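Local coordinates for N-acetylmuramoyl-L-alanine amidase (Mycobacteroides abscessus, PDB 7AGL), which probably cleaves the amide bond between N-acetylmuramic acid and L-alanine in peptidoglycan, as a zinc-dependent amidase, at residues G48-E51 with H52-T55; I87-R90 with A91-N95; T55-T58 with V59-I62. All blocks are in the same frame, centred on the assembly; numbering follows the deposited sequence.

Overall arrangement
Contacts 1 and 3 are successive parts of one helix, 51-68. They share Thr-55, and their centres lie about 11 Å apart. Contact 1 is the start of that helix and holds Glu-51, which binds the zinc ion together with His-16 and His-106. Contact 3 carries the helix on between strands 9-14 and 101-108 and helix 197-215. Contact 2 lies on a separate helix, 87-96. Its centre is about 21 Å from that of contact 1 and about 18 Å from that of contact 3, and it touches neither. It still reaches toward the metal: the nearest side-chain atom of Arg-90 is about 9 Å from the zinc.

Contact 1: residues G48-E51 with H52-T55; sequences GYPE and HTFT. With ZN (zinc ion), chain B.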
loop_
_atom_site.group_PDB
_atom_site.type_symbol
_atom_site.label_atom_id
_atom_site.label_comp_id
_atom_site.label_asym_id
_atom_site.label_seq_id
_atom_site.Cartn_x
_atom_site.Cartn_y
_atom_site.Cartn_z
ATOM N N GLY A 48 -2.921 14.180 -14.732
ATOM C CA GLY A 48 -4.291 13.892 -14.335
ATOM C C GLY A 48 -4.598 12.436 -14.063
ATOM O O GLY A 48 -5.773 12.083 -13.934
ATOM N N TYR A 49 -3.585 11.586 -13.957
ATOM C CA TYR A 49 -3.783 10.176 -13.671
ATOM C C TYR A 49 -3.899 10.026 -12.160
ATOM O O TYR A 49 -2.919 10.245 -11.432
ATOM C CB TYR A 49 -2.624 9.343 -14.226
ATOM C CG TYR A 49 -2.829 7.848 -14.123
ATOM C CD1 TYR A 49 -3.936 7.236 -14.677
ATOM C CD2 TYR A 49 -1.887 7.047 -13.499
ATOM C CE1 TYR A 49 -4.108 5.848 -14.597
ATOM C CE2 TYR A 49 -2.056 5.678 -13.404
ATOM C CZ TYR A 49 -3.164 5.088 -13.949
ATOM O OH TYR A 49 -3.307 3.720 -13.859
ATOM N N PRO A 50 -5.080 9.681 -11.651
ATOM C CA PRO A 50 -5.307 9.765 -10.209
ATOM C C PRO A 50 -4.603 8.654 -9.461
ATOM O O PRO A 50 -4.466 7.528 -9.948
ATOM C CB PRO A 50 -6.833 9.616 -10.079
ATOM C CG PRO A 50 -7.370 9.918 -11.449
ATOM C CD PRO A 50 -6.328 9.382 -12.381
ATOM N N GLU A 51 -4.168 8.986 -8.245
ATOM C CA GLU A 51 -3.628 7.954 -7.372
ATOM C C GLU A 51 -4.578 6.772 -7.253
ATOM O O GLU A 51 -4.153 5.612 -7.320
ATOM C CB GLU A 51 -3.343 8.529 -5.984
ATOM C CG GLU A 51 -2.720 7.469 -5.093
ATOM C CD GLU A 51 -2.467 7.947 -3.688
ATOM O OE1 GLU A 51 -2.066 7.095 -2.887
ATOM O OE2 GLU A 51 -2.617 9.151 -3.395
ATOM N N HIS A 52 -5.871 7.041 -7.070
ATOM C CA HIS A 52 -6.794 5.933 -6.841
ATOM C C HIS A 52 -6.866 4.989 -8.037
ATOM O O HIS A 52 -7.079 3.784 -7.862
ATOM C CB HIS A 52 -8.195 6.449 -6.476
ATOM C CG HIS A 52 -8.882 7.251 -7.547
ATOM N ND1 HIS A 52 -9.632 6.674 -8.558
ATOM C CD2 HIS A 52 -9.018 8.592 -7.699
ATOM C CE1 HIS A 52 -10.179 7.629 -9.295
ATOM N NE2 HIS A 52 -9.817 8.800 -8.803
ATOM N N THR A 53 -6.670 5.501 -9.250
ATOM C CA THR A 53 -6.673 4.624 -10.422
ATOM C C THR A 53 -5.366 3.848 -10.534
ATOM O O THR A 53 -5.366 2.653 -10.861
ATOM C CB THR A 53 -6.906 5.460 -11.673
ATOM O OG1 THR A 53 -8.146 6.169 -11.515
ATOM C CG2 THR A 53 -6.994 4.570 -12.905
ATOM N N PHE A 54 -4.244 4.503 -10.231
ATOM C CA PHE A 54 -2.968 3.800 -10.231
ATOM C C PHE A 54 -2.974 2.644 -9.237
ATOM O O PHE A 54 -2.517 1.533 -9.552
ATOM C CB PHE A 54 -1.823 4.768 -9.898
ATOM C CG PHE A 54 -0.548 4.055 -9.519
ATOM C CD1 PHE A 54 0.257 3.461 -10.509
ATOM C CD2 PHE A 54 -0.157 3.949 -8.175
ATOM C CE1 PHE A 54 1.404 2.785 -10.172
ATOM C CE2 PHE A 54 0.995 3.263 -7.837
ATOM C CZ PHE A 54 1.788 2.696 -8.824
ATOM N N THR A 55 -3.467 2.889 -8.016
ATOM C CA THR A 55 -3.398 1.839 -7.000
ATOM C C THR A 55 -4.355 0.704 -7.358
ATOM O O THR A 55 -4.015 -0.474 -7.217
ATOM C CB THR A 55 -3.707 2.395 -5.593
ATOM O OG1 THR A 55 -5.068 2.861 -5.528
ATOM C CG2 THR A 55 -2.757 3.550 -5.211
HETATM ZN ZN ZN B . -2.293 7.495 -0.818
HETATM O O HOH W 1 -2.402 8.536 1.166
HETATM O O HOH W 2 -0.287 8.328 -0.835
#
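Pro-50 and His-52 meet at the start of helix 51-68 in a CH-pi contact. CB of Pro-50 lies over one face of the His-52 imidazole, 3.7 Å from the ring centroid. With chi1 at 63°, CG of His-52 lies between the backbone N and the carbonyl carbon, and the ring has a face to Pro-50 CB. ND1 of His-52 is hydrogen-bonded to Asp-80, as is OG1 of Thr-53.

Apolar contacts come from Tyr-49. CE1 of Tyr-49 is 3.6 Å from CG2 of Thr-53, and CE2 of Tyr-49 is 3.6 Å from CB of Phe-54. The Tyr-49 and Phe-54 side chains cross at about a right angle. CE2 also sits at the edge of the Phe-54 ring, near its plane.

Backbone bonds open the helix, with Pro-50 as N-cap. O of Pro-50 accepts a straight bond from N of Phe-54 at 3.0 Å and a weak one from N of Thr-53. O of Glu-51 takes N of Thr-55 at 2.9 Å.

The Glu-51 side chain is fully extended, and its OE1 binds the zinc ion at 2.1 Å. OE1 also accepts a hydrogen bond from N of Ala-107. The other ligands are His-16, His-106 and two waters; each water O is 2.2 Å from the zinc. OE2 of Glu-51 lies 3.1 Å from the zinc and accepts a hydrogen bond from N of Thr-43. CG of Glu-51 packs on CG2 of Thr-55. Both carboxylate oxygens are engaged, and the Glu-51 backbone is part of the first helical turn, which probably limits rotation of the ligand.

Contact 2: residues I87-R90 with A91-N95; sequences IDKR and AEIEN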
loop_
_atom_site.group_PDB
_atom_site.type_symbol
_atom_site.label_atom_id
_atom_site.label_comp_id
_atom_site.label_asym_id
_atom_site.label_seq_id
_atom_site.Cartn_x
_atom_site.Cartn_y
_atom_site.Cartn_z
ATOM N N ILE A 87 -10.926 4.204 6.061
ATOM C CA ILE A 87 -9.643 3.573 6.391
ATOM C C ILE A 87 -9.778 2.605 7.563
ATOM O O ILE A 87 -9.078 1.583 7.601
ATOM C CB ILE A 87 -8.539 4.611 6.670
ATOM C CG1 ILE A 87 -8.941 5.590 7.772
ATOM C CG2 ILE A 87 -8.153 5.332 5.380
ATOM C CD1 ILE A 87 -7.906 6.669 8.062
ATOM N N ASP A 88 -10.639 2.902 8.546
ATOM C CA ASP A 88 -10.771 1.945 9.650
ATOM C C ASP A 88 -11.506 0.689 9.191
ATOM O O ASP A 88 -11.100 -0.434 9.524
ATOM C CB ASP A 88 -11.445 2.583 10.885
ATOM C CG ASP A 88 -12.864 3.109 10.639
ATOM O OD1 ASP A 88 -13.205 3.513 9.499
ATOM O OD2 ASP A 88 -13.656 3.156 11.637
ATOM N N LYS A 89 -12.554 0.862 8.380
ATOM C CA LYS A 89 -13.262 -0.281 7.810
ATOM C C LYS A 89 -12.344 -1.152 6.942
ATOM O O LYS A 89 -12.464 -2.382 6.933
ATOM C CB LYS A 89 -14.446 0.221 6.986
ATOM C CG LYS A 89 -15.304 -0.872 6.430
ATOM C CD LYS A 89 -15.906 -1.644 7.571
ATOM C CE LYS A 89 -16.856 -2.683 7.077
ATOM N NZ LYS A 89 -17.476 -3.427 8.205
ATOM N N ARG A 90 -11.436 -0.534 6.187
ATOM C CA ARG A 90 -10.514 -1.331 5.382
ATOM C C ARG A 90 -9.651 -2.228 6.258
ATOM O O ARG A 90 -9.393 -3.384 5.914
ATOM C CB ARG A 90 -9.641 -0.417 4.526
ATOM C CG ARG A 90 -10.424 0.215 3.388
ATOM C CD ARG A 90 -9.511 1.097 2.532
ATOM N NE ARG A 90 -10.316 1.848 1.577
ATOM C CZ ARG A 90 -9.976 2.122 0.316
ATOM N NH1 ARG A 90 -8.815 1.721 -0.196
ATOM N NH2 ARG A 90 -10.830 2.809 -0.443
ATOM N N ALA A 91 -9.146 -1.697 7.373
ATOM C CA ALA A 91 -8.368 -2.538 8.279
ATOM C C ALA A 91 -9.233 -3.651 8.859
ATOM O O ALA A 91 -8.764 -4.784 9.029
ATOM C CB ALA A 91 -7.754 -1.692 9.394
ATOM N N GLU A 92 -10.496 -3.346 9.170
ATOM C CA GLU A 92 -11.406 -4.376 9.668
ATOM C C GLU A 92 -11.607 -5.464 8.621
ATOM O O GLU A 92 -11.578 -6.661 8.938
ATOM C CB GLU A 92 -12.752 -3.760 10.073
ATOM C CG GLU A 92 -13.857 -4.809 10.341
ATOM C CD GLU A 92 -15.259 -4.226 10.601
ATOM O OE1 GLU A 92 -15.473 -3.003 10.456
ATOM O OE2 GLU A 92 -16.157 -5.012 10.969
ATOM N N ILE A 93 -11.822 -5.063 7.364
ATOM C CA ILE A 93 -11.993 -6.034 6.284
ATOM C C ILE A 93 -10.745 -6.898 6.157
ATOM O O ILE A 93 -10.824 -8.128 6.073
ATOM C CB ILE A 93 -12.325 -5.323 4.956
ATOM C CG1 ILE A 93 -13.737 -4.700 4.980
ATOM C CG2 ILE A 93 -12.171 -6.295 3.785
ATOM C CD1 ILE A 93 -13.907 -3.635 3.910
ATOM N N GLU A 94 -9.563 -6.264 6.160
ATOM C CA GLU A 94 -8.317 -7.027 6.092
ATOM C C GLU A 94 -8.236 -8.044 7.218
ATOM O O GLU A 94 -7.936 -9.224 6.987
ATOM C CB GLU A 94 -7.119 -6.077 6.143
ATOM C CG GLU A 94 -6.994 -5.212 4.910
ATOM C CD GLU A 94 -6.194 -3.939 5.151
ATOM O OE1 GLU A 94 -5.697 -3.735 6.286
ATOM O OE2 GLU A 94 -6.065 -3.139 4.199
ATOM N N ASN A 95 -8.484 -7.599 8.452
ATOM C CA ASN A 95 -8.340 -8.491 9.598
ATOM C C ASN A 95 -9.323 -9.654 9.527
ATOM O O ASN A 95 -9.009 -10.758 9.987
ATOM C CB ASN A 95 -8.519 -7.699 10.897
ATOM C CG ASN A 95 -7.362 -6.758 11.162
ATOM O OD1 ASN A 95 -6.223 -7.013 10.740
ATOM N ND2 ASN A 95 -7.641 -5.656 11.855
#
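Lys-89 reaches along helix 87-96 to meet Glu-92 and Ile-93. From CB its chain starts away from the next turn. CG of Lys-89 then lies 4.0 Å from CD1 of Ile-93, and the two side chains cross at about a right angle. A bend at chi2, 63°, swings the rest of the lysine toward Glu-92. CD of Lys-89 comes to 3.2 Å from OE1 of Glu-92, and CE to 3.7 Å from the same oxygen. The tip, NZ of Lys-89, forms a salt bridge with OE1 of Glu-92 at 3.0 Å; as a hydrogen bond it is weak. The extended Glu-92 chain brings its carboxylate to this meeting point.

Backbone bonds join the same turns. Ile-93 N donates to Lys-89 O at 2.8 Å, and Glu-94 N to Arg-90 O at 2.9 Å.

Arg-90 and Glu-94 serve the buried side. NH1 of Arg-90 bonds to Asp-13, in a salt bridge, and to Pro-14 O; NE bonds to Pro-85 O and NH2 to His-16 O. The chemistry is therefore split. An exposed pair bridges one turn, while Arg-90 ties the helix to strand 9-14 and the backbone of the zinc ligand His-16, and Glu-94 ties it to Lys-177 of strand 177-184.

Contact 3: residues T55-T58 with V59-I62; sequences TWNT and VLLI
Trp-56 and Leu-60 pack one turn apart on helix 51-68, an alpha-helix that lies against the central mixed sheet of this zinc amidase. CD1 of Leu-60 sits over one face of the Trp-56 indole, 3.5 Å above its plane and offset toward the rim. CD1 of Leu-60 makes a CH-pi contact with the five-membered ring of Trp-56, 4.0 Å from its centroid. CD2, the other methyl of Leu-60, reaches the six-membered ring and lies 4.0 Å from CZ2 of Trp-56. The leucine fork therefore spans both rings, and the two side chains cross at a slant. CG of Trp-56 is anti to the backbone N (chi1 173°), and the far part of the indole comes back under the Leu-60 methyls.

Backbone bonds set this spacing. Leu-60 N donates to Trp-56 O at 3.0 Å. CG of Leu-60 also rests 3.3 Å from O of Trp-56. The same i to i+4 pattern holds for Val-59 N to Thr-55 O, Leu-61 N to Asn-57 O and Ile-62 N to Thr-58 O.

Thr-58 and Ile-62 make a lighter apolar contact on a buried side of the helix. OG1 of Thr-58 is hydrogen-bonded to Phe-54 O, within the helix itself. OG1 of Thr-55 is held by Gly-15 O, which ties the helix to the loop after strand 9-14.

Farther out, Val-59 and Ile-62 pack on Leu-12 of strand 9-14 and Ile-105 of strand 101-108. Leu-61 and Ile-62 meet Ala-204 of helix 197-215. The Trp-56 side chain touches Arg-77 and Asp-80. In the Thr-58 contact, the methyl CG2 of Thr-58 lies 4.1 Å from CD1 of Ile-62.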
loop_
_atom_site.group_PDB
_atom_site.type_symbol
_atom_site.label_atom_id
_atom_site.label_comp_id
_atom_site.label_asym_id
_atom_site.label_seq_id
_atom_site.Cartn_x
_atom_site.Cartn_y
_atom_site.Cartn_z
ATOM N N THR A 55 -3.467 2.889 -8.016
ATOM C CA THR A 55 -3.398 1.839 -7.000
ATOM C C THR A 55 -4.355 0.704 -7.358
ATOM O O THR A 55 -4.015 -0.474 -7.217
ATOM C CB THR A 55 -3.707 2.395 -5.593
ATOM O OG1 THR A 55 -5.068 2.861 -5.528
ATOM C CG2 THR A 55 -2.757 3.550 -5.211
ATOM N N TRP A 56 -5.537 1.050 -7.865
ATOM C CA TRP A 56 -6.493 0.040 -8.312
ATOM C C TRP A 56 -5.879 -0.876 -9.371
ATOM O O TRP A 56 -5.879 -2.105 -9.231
ATOM C CB TRP A 56 -7.735 0.750 -8.862
ATOM C CG TRP A 56 -8.743 -0.144 -9.520
ATOM C CD1 TRP A 56 -9.079 -0.177 -10.850
ATOM C CD2 TRP A 56 -9.587 -1.099 -8.869
ATOM N NE1 TRP A 56 -10.089 -1.099 -11.060
ATOM C CE2 TRP A 56 -10.402 -1.686 -9.860
ATOM C CE3 TRP A 56 -9.728 -1.520 -7.541
ATOM C CZ2 TRP A 56 -11.344 -2.672 -9.560
ATOM C CZ3 TRP A 56 -10.629 -2.505 -7.254
ATOM C CH2 TRP A 56 -11.451 -3.061 -8.250
ATOM N N ASN A 57 -5.344 -0.291 -10.437
ATOM C CA ASN A 57 -4.835 -1.102 -11.534
ATOM C C ASN A 57 -3.606 -1.892 -11.114
ATOM O O ASN A 57 -3.437 -3.041 -11.531
ATOM C CB ASN A 57 -4.563 -0.209 -12.734
ATOM C CG ASN A 57 -5.848 0.074 -13.509
ATOM O OD1 ASN A 57 -6.350 1.180 -13.508
ATOM N ND2 ASN A 57 -6.402 -0.959 -14.128
ATOM N N THR A 58 -2.740 -1.309 -10.278
ATOM C CA THR A 58 -1.585 -2.080 -9.832
ATOM C C THR A 58 -2.005 -3.241 -8.940
ATOM O O THR A 58 -1.465 -4.346 -9.070
ATOM C CB THR A 58 -0.588 -1.166 -9.132
ATOM O OG1 THR A 58 -0.224 -0.131 -10.057
ATOM C CG2 THR A 58 0.672 -1.956 -8.735
ATOM N N VAL A 59 -2.973 -3.019 -8.039
ATOM C CA VAL A 59 -3.459 -4.108 -7.193
ATOM C C VAL A 59 -4.082 -5.219 -8.038
ATOM O O VAL A 59 -3.902 -6.403 -7.741
ATOM C CB VAL A 59 -4.434 -3.572 -6.126
ATOM C CG1 VAL A 59 -5.284 -4.711 -5.544
ATOM C CG2 VAL A 59 -3.606 -2.859 -5.021
ATOM N N LEU A 60 -4.821 -4.868 -9.098
ATOM C CA LEU A 60 -5.392 -5.927 -9.940
ATOM C C LEU A 60 -4.296 -6.821 -10.515
ATOM O O LEU A 60 -4.464 -8.043 -10.612
ATOM C CB LEU A 60 -6.236 -5.337 -11.075
ATOM C CG LEU A 60 -7.486 -4.558 -10.661
ATOM C CD1 LEU A 60 -8.235 -4.119 -11.903
ATOM C CD2 LEU A 60 -8.372 -5.413 -9.777
ATOM N N LEU A 61 -3.163 -6.226 -10.892
ATOM C CA LEU A 61 -2.065 -7.013 -11.441
ATOM C C LEU A 61 -1.400 -7.857 -10.362
ATOM O O LEU A 61 -1.048 -9.019 -10.605
ATOM C CB LEU A 61 -1.045 -6.088 -12.116
ATOM C CG LEU A 61 -1.576 -5.290 -13.307
ATOM C CD1 LEU A 61 -0.524 -4.279 -13.731
ATOM C CD2 LEU A 61 -1.947 -6.210 -14.480
ATOM N N ILE A 62 -1.215 -7.288 -9.163
ATOM C CA ILE A 62 -0.694 -8.069 -8.039
ATOM C C ILE A 62 -1.594 -9.269 -7.762
ATOM O O ILE A 62 -1.114 -10.403 -7.604
ATOM C CB ILE A 62 -0.549 -7.187 -6.784
ATOM C CG1 ILE A 62 0.502 -6.096 -7.014
ATOM C CG2 ILE A 62 -0.146 -8.042 -5.596
ATOM C CD1 ILE A 62 0.472 -5.013 -5.946
#